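Local coordinates for protein subtilase cytotoxin, subunit B (Escherichia coli, PDB 3DWA) that forms the pentameric, probably glycan-binding part of an AB5 toxin, which would attach to host-cell sugars and deliver the catalytic A subunit, at residues F30-K35 and N95-L100; L65-T70 and L100-T105. All coordinates share one frame; numbering follows the deposited sequence.

Contact 1 of 2, residues F30-K35 and N95-L100; sequences FCIEGK and NALVGL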
loop_
_atom_site.group_PDB
_atom_site.type_symbol
_atom_site.label_atom_id
_atom_site.label_comp_id
_atom_site.label_asym_id
_atom_site.label_seq_id
_atom_site.Cartn_x
_atom_site.Cartn_y
_atom_site.Cartn_z
ATOM N N PHE C 30 4.179 12.762 -9.930
ATOM C CA PHE C 30 2.739 13.023 -9.918
ATOM C C PHE C 30 2.557 14.521 -9.660
ATOM O O PHE C 30 3.456 15.186 -9.130
ATOM C CB PHE C 30 1.975 12.117 -8.890
ATOM C CG PHE C 30 2.139 12.552 -7.449
ATOM C CD1 PHE C 30 1.187 13.388 -6.850
ATOM C CD2 PHE C 30 3.233 12.106 -6.684
ATOM C CE1 PHE C 30 1.359 13.833 -5.528
ATOM C CE2 PHE C 30 3.409 12.541 -5.381
ATOM C CZ PHE C 30 2.454 13.393 -4.789
ATOM N N CYS C 31 1.413 15.052 -10.053
ATOM C CA CYS C 31 1.097 16.448 -9.876
ATOM C C CYS C 31 -0.338 16.458 -9.358
ATOM O O CYS C 31 -1.159 15.665 -9.796
ATOM C CB CYS C 31 1.250 17.208 -11.228
ATOM S SG CYS C 31 1.111 19.057 -11.070
ATOM N N ILE C 32 -0.625 17.309 -8.381
ATOM C CA ILE C 32 -2.009 17.497 -7.928
ATOM C C ILE C 32 -2.489 18.911 -8.248
ATOM O O ILE C 32 -1.687 19.812 -8.369
ATOM C CB ILE C 32 -2.146 17.254 -6.411
ATOM C CG1 ILE C 32 -1.138 18.115 -5.652
ATOM C CG2 ILE C 32 -1.957 15.760 -6.084
ATOM C CD1 ILE C 32 -1.236 17.987 -4.153
ATOM N N GLU C 33 -3.800 19.091 -8.393
ATOM C CA GLU C 33 -4.358 20.429 -8.418
ATOM C C GLU C 33 -5.358 20.505 -7.286
ATOM O O GLU C 33 -6.040 19.531 -6.968
ATOM C CB GLU C 33 -4.994 20.750 -9.768
ATOM C CG GLU C 33 -5.594 22.168 -9.890
ATOM C CD GLU C 33 -6.914 22.142 -10.671
ATOM O OE1 GLU C 33 -6.930 21.629 -11.827
ATOM O OE2 GLU C 33 -7.944 22.593 -10.115
ATOM N N GLY C 34 -5.377 21.632 -6.592
ATOM C CA GLY C 34 -6.362 21.825 -5.548
ATOM C C GLY C 34 -6.997 23.192 -5.676
ATOM O O GLY C 34 -6.436 24.057 -6.326
ATOM N N LYS C 35 -8.173 23.363 -5.066
ATOM C CA LYS C 35 -8.905 24.641 -5.049
ATOM C C LYS C 35 -9.064 25.160 -3.609
ATOM O O LYS C 35 -9.528 24.451 -2.716
ATOM C CB LYS C 35 -10.319 24.463 -5.599
ATOM C CG LYS C 35 -10.477 24.126 -7.062
ATOM C CD LYS C 35 -10.429 25.355 -7.919
ATOM C CE LYS C 35 -10.592 24.934 -9.361
ATOM N NZ LYS C 35 -10.067 25.997 -10.282
ATOM N N ASN C 95 6.256 24.257 -9.320
ATOM C CA ASN C 95 6.169 23.995 -7.881
ATOM C C ASN C 95 6.474 22.561 -7.489
ATOM O O ASN C 95 5.854 21.642 -7.997
ATOM C CB ASN C 95 4.803 24.371 -7.268
ATOM C CG ASN C 95 4.425 25.856 -7.469
ATOM O OD1 ASN C 95 5.292 26.722 -7.653
ATOM N ND2 ASN C 95 3.111 26.135 -7.475
ATOM N N ALA C 96 7.405 22.382 -6.550
ATOM C CA ALA C 96 7.570 21.098 -5.886
ATOM C C ALA C 96 6.608 21.031 -4.727
ATOM O O ALA C 96 6.414 22.014 -4.022
ATOM C CB ALA C 96 9.031 20.916 -5.380
ATOM N N LEU C 97 5.993 19.860 -4.543
ATOM C CA LEU C 97 5.230 19.517 -3.341
ATOM C C LEU C 97 6.199 19.094 -2.244
ATOM O O LEU C 97 7.037 18.203 -2.445
ATOM C CB LEU C 97 4.261 18.354 -3.665
ATOM C CG LEU C 97 3.279 17.957 -2.553
ATOM C CD1 LEU C 97 2.510 19.158 -1.970
ATOM C CD2 LEU C 97 2.342 16.795 -3.001
ATOM N N VAL C 98 6.089 19.712 -1.082
ATOM C CA VAL C 98 7.092 19.517 -0.045
ATOM C C VAL C 98 6.482 19.120 1.273
ATOM O O VAL C 98 7.201 18.902 2.251
ATOM C CB VAL C 98 8.134 20.739 0.064
ATOM C CG1 VAL C 98 8.684 21.087 -1.305
ATOM C CG2 VAL C 98 7.545 22.008 0.757
ATOM N N GLY C 99 5.159 18.980 1.297
ATOM C CA GLY C 99 4.478 18.646 2.528
ATOM C C GLY C 99 2.968 18.761 2.441
ATOM O O GLY C 99 2.449 19.392 1.521
ATOM N N LEU C 100 2.268 18.180 3.416
ATOM C CA LEU C 100 0.777 18.226 3.480
ATOM C C LEU C 100 0.359 18.147 4.933
ATOM O O LEU C 100 1.063 17.517 5.747
ATOM C CB LEU C 100 0.172 16.998 2.756
ATOM C CG LEU C 100 0.385 16.803 1.246
ATOM C CD1 LEU C 100 0.226 15.348 0.791
ATOM C CD2 LEU C 100 -0.595 17.740 0.466
#
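The apolar interior of the OB-fold barrel, the fold of AB5 toxin B subunits, is where F30 and I32 of strand 27-35 meet L97 of strand 96-102. The two strands are not hydrogen-bonded neighbours in the curled sheet, so they meet through side chains, and large apolar residues suit these buried positions between strands that do not pair. One methyl of L97 does the work: its CD2 stands 3.8 Å from CZ of F30 and is also in reach of CE1 of that ring, which it approaches obliquely. The same methyl lies 3.9 Å from CD1 of I32, and there the two side chains are roughly perpendicular. The CB of L97 points toward strand 27-35, and with CG anti to the backbone N (chi1 -174°) the side chain extends to bring CD2 to F30 and I32, while the extended CG1 branch of I32 (chi2 178°) carries CD1 out to meet it. Around this trio, F19 and Y61 adjoin the F30 ring, and L97 also packs on I76. Next along the chain, V98 and G99 both face Y77, a classic beta bulge. Between F30 and I32, C31 is tied by a disulfide to C45 of strand 41-47. The other branch of I32 touches the ring as well: its CG2 lies in the plane of the F30 ring, at the edge, 3.9 Å from CE1 of F30.

Contact 2 of 2, residues L65-T70 and L100-T105; sequences LYFYTT and LSTCTT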
loop_
_atom_site.group_PDB
_atom_site.type_symbol
_atom_site.label_atom_id
_atom_site.label_comp_id
_atom_site.label_asym_id
_atom_site.label_seq_id
_atom_site.Cartn_x
_atom_site.Cartn_y
_atom_site.Cartn_z
ATOM N N LEU C 65 -2.955 11.081 -2.546
ATOM C CA LEU C 65 -4.006 10.211 -3.041
ATOM C C LEU C 65 -5.079 9.943 -1.990
ATOM O O LEU C 65 -6.303 9.971 -2.312
ATOM C CB LEU C 65 -3.456 8.908 -3.673
ATOM C CG LEU C 65 -4.526 7.995 -4.321
ATOM C CD1 LEU C 65 -5.230 8.698 -5.508
ATOM C CD2 LEU C 65 -4.019 6.594 -4.802
ATOM N N TYR C 66 -4.653 9.726 -0.747
ATOM C CA TYR C 66 -5.572 9.666 0.399
ATOM C C TYR C 66 -6.516 10.903 0.484
ATOM O O TYR C 66 -7.743 10.776 0.564
ATOM C CB TYR C 66 -4.772 9.526 1.711
ATOM C CG TYR C 66 -5.639 9.383 2.924
ATOM C CD1 TYR C 66 -6.072 8.116 3.343
ATOM C CD2 TYR C 66 -6.074 10.515 3.645
ATOM C CE1 TYR C 66 -6.890 7.973 4.496
ATOM C CE2 TYR C 66 -6.911 10.391 4.766
ATOM C CZ TYR C 66 -7.313 9.118 5.176
ATOM O OH TYR C 66 -8.108 8.978 6.279
ATOM N N PHE C 67 -5.933 12.099 0.508
ATOM C CA PHE C 67 -6.676 13.345 0.657
ATOM C C PHE C 67 -7.539 13.667 -0.572
ATOM O O PHE C 67 -8.617 14.244 -0.465
ATOM C CB PHE C 67 -5.677 14.499 0.904
ATOM C CG PHE C 67 -5.109 14.529 2.273
ATOM C CD1 PHE C 67 -5.868 14.139 3.381
ATOM C CD2 PHE C 67 -3.827 15.026 2.494
ATOM C CE1 PHE C 67 -5.348 14.235 4.673
ATOM C CE2 PHE C 67 -3.314 15.104 3.772
ATOM C CZ PHE C 67 -4.078 14.707 4.871
ATOM N N TYR C 68 -7.071 13.292 -1.756
ATOM C CA TYR C 68 -7.925 13.320 -2.946
ATOM C C TYR C 68 -9.214 12.491 -2.729
ATOM O O TYR C 68 -10.328 12.908 -3.147
ATOM C CB TYR C 68 -7.174 12.810 -4.182
ATOM C CG TYR C 68 -8.043 12.688 -5.424
ATOM C CD1 TYR C 68 -8.454 13.837 -6.144
ATOM C CD2 TYR C 68 -8.431 11.433 -5.907
ATOM C CE1 TYR C 68 -9.253 13.735 -7.295
ATOM C CE2 TYR C 68 -9.237 11.332 -7.055
ATOM C CZ TYR C 68 -9.650 12.500 -7.734
ATOM O OH TYR C 68 -10.457 12.391 -8.860
ATOM N N THR C 69 -9.043 11.299 -2.148
ATOM C CA THR C 69 -10.129 10.367 -1.876
ATOM C C THR C 69 -11.117 10.913 -0.839
ATOM O O THR C 69 -12.325 10.818 -1.059
ATOM C CB THR C 69 -9.605 8.990 -1.408
ATOM O OG1 THR C 69 -8.574 8.525 -2.303
ATOM C CG2 THR C 69 -10.738 7.953 -1.351
ATOM N N THR C 70 -10.628 11.433 0.293
ATOM C CA THR C 70 -11.523 11.945 1.327
ATOM C C THR C 70 -12.216 13.277 0.923
ATOM O O THR C 70 -13.314 13.573 1.394
ATOM C CB THR C 70 -10.844 12.139 2.699
ATOM O OG1 THR C 70 -9.874 13.170 2.601
ATOM C CG2 THR C 70 -10.197 10.819 3.255
ATOM N N LEU C 100 2.268 18.180 3.416
ATOM C CA LEU C 100 0.777 18.226 3.480
ATOM C C LEU C 100 0.359 18.147 4.933
ATOM O O LEU C 100 1.063 17.517 5.747
ATOM C CB LEU C 100 0.172 16.998 2.756
ATOM C CG LEU C 100 0.385 16.803 1.246
ATOM C CD1 LEU C 100 0.226 15.348 0.791
ATOM C CD2 LEU C 100 -0.595 17.740 0.466
ATOM N N SER C 101 -0.799 18.732 5.268
ATOM C CA SER C 101 -1.345 18.670 6.601
ATOM C C SER C 101 -2.874 18.661 6.551
ATOM O O SER C 101 -3.467 19.270 5.669
ATOM C CB SER C 101 -0.967 19.949 7.367
ATOM O OG SER C 101 0.393 19.917 7.755
ATOM N N THR C 102 -3.491 18.071 7.564
ATOM C CA THR C 102 -4.915 18.231 7.790
ATOM C C THR C 102 -5.206 19.655 8.326
ATOM O O THR C 102 -4.334 20.314 8.900
ATOM C CB THR C 102 -5.389 17.186 8.786
ATOM O OG1 THR C 102 -4.669 17.355 10.007
ATOM C CG2 THR C 102 -5.128 15.763 8.216
ATOM N N CYS C 103 -6.437 20.116 8.143
ATOM C CA CYS C 103 -6.841 21.438 8.606
ATOM C C CYS C 103 -8.023 21.340 9.523
ATOM O O CYS C 103 -8.898 20.470 9.359
ATOM C CB CYS C 103 -7.215 22.322 7.408
ATOM S SG CYS C 103 -5.842 22.658 6.329
ATOM N N THR C 104 -8.058 22.236 10.502
ATOM C CA THR C 104 -9.198 22.383 11.376
ATOM C C THR C 104 -10.169 23.445 10.809
ATOM O O THR C 104 -11.381 23.305 10.927
ATOM C CB THR C 104 -8.749 22.785 12.812
ATOM O OG1 THR C 104 -7.717 23.754 12.679
ATOM C CG2 THR C 104 -8.115 21.615 13.514
ATOM N N THR C 105 -9.645 24.512 10.210
ATOM C CA THR C 105 -10.512 25.446 9.491
ATOM C C THR C 105 -9.959 25.669 8.068
ATOM O O THR C 105 -9.012 25.013 7.646
ATOM C CB THR C 105 -10.718 26.804 10.257
ATOM O OG1 THR C 105 -9.536 27.583 10.155
ATOM C CG2 THR C 105 -11.037 26.604 11.770
#
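F67 of helix 57-70 supplies the aromatic side of an apolar contact with L100 and T102 of the segment 100-105. Its CE2 lies 4.1 Å from CB of L100, which sits at the ring edge near its plane, and the two side chains lie alongside one another, pointing opposite ways. CG2 of T102 comes to the ring obliquely, 3.7 Å from CZ of F67, with the two side chains about perpendicular. A phenylalanine suits the helix here, since its long, rigid side chain spans the gap, the short axes of 65-70 and 100-102 approaching to 10.7 Å at 38°.

Polar groups are satisfied on other sides. A chi1 of 59° puts OG1 of T102 between its backbone N and carbonyl carbon and turns CG2 anti to the carbonyl carbon; the methyl meets the F67 ring while OG1 bonds to the backbone N of F19 of the second subunit. S101, whose CB points away from the helix, bonds through OG to the carbonyl O of F110 and to H20 of the second subunit. Within the helix, L65 O takes two donors from opposite faces of its plane: the backbone N of T69 at 3.0 Å and OG1 of T69 at 2.7 Å.

The F67 ring also packs on I16 of strand 14-24 and V74 of strand 73-79, where helix 57-70 of the OB-fold B subunit lies against the barrel sheet, beside the edge at which strand 96-102 pairs with the second subunit.

Strand 96-102 serves both contacts and L100 belongs to each, although in contact 1 it is marginal: CD2 of L100 comes no nearer to segment 30-35 than 4.7 Å, at CD1 of I32. The centres of the two contacts are about 12 Å apart: contact 1 lies about 2 Å from the centre of the chain, contact 2 about 12 Å. Following the strand therefore leads from the barrel core to the helix packed against it. Common neighbours join them, since I16 touches both I32 and F67, and I76 touches both L97 and L100. Contact 2 is the more involved in subunit assembly, with hydrogen bonds to the second and third subunits.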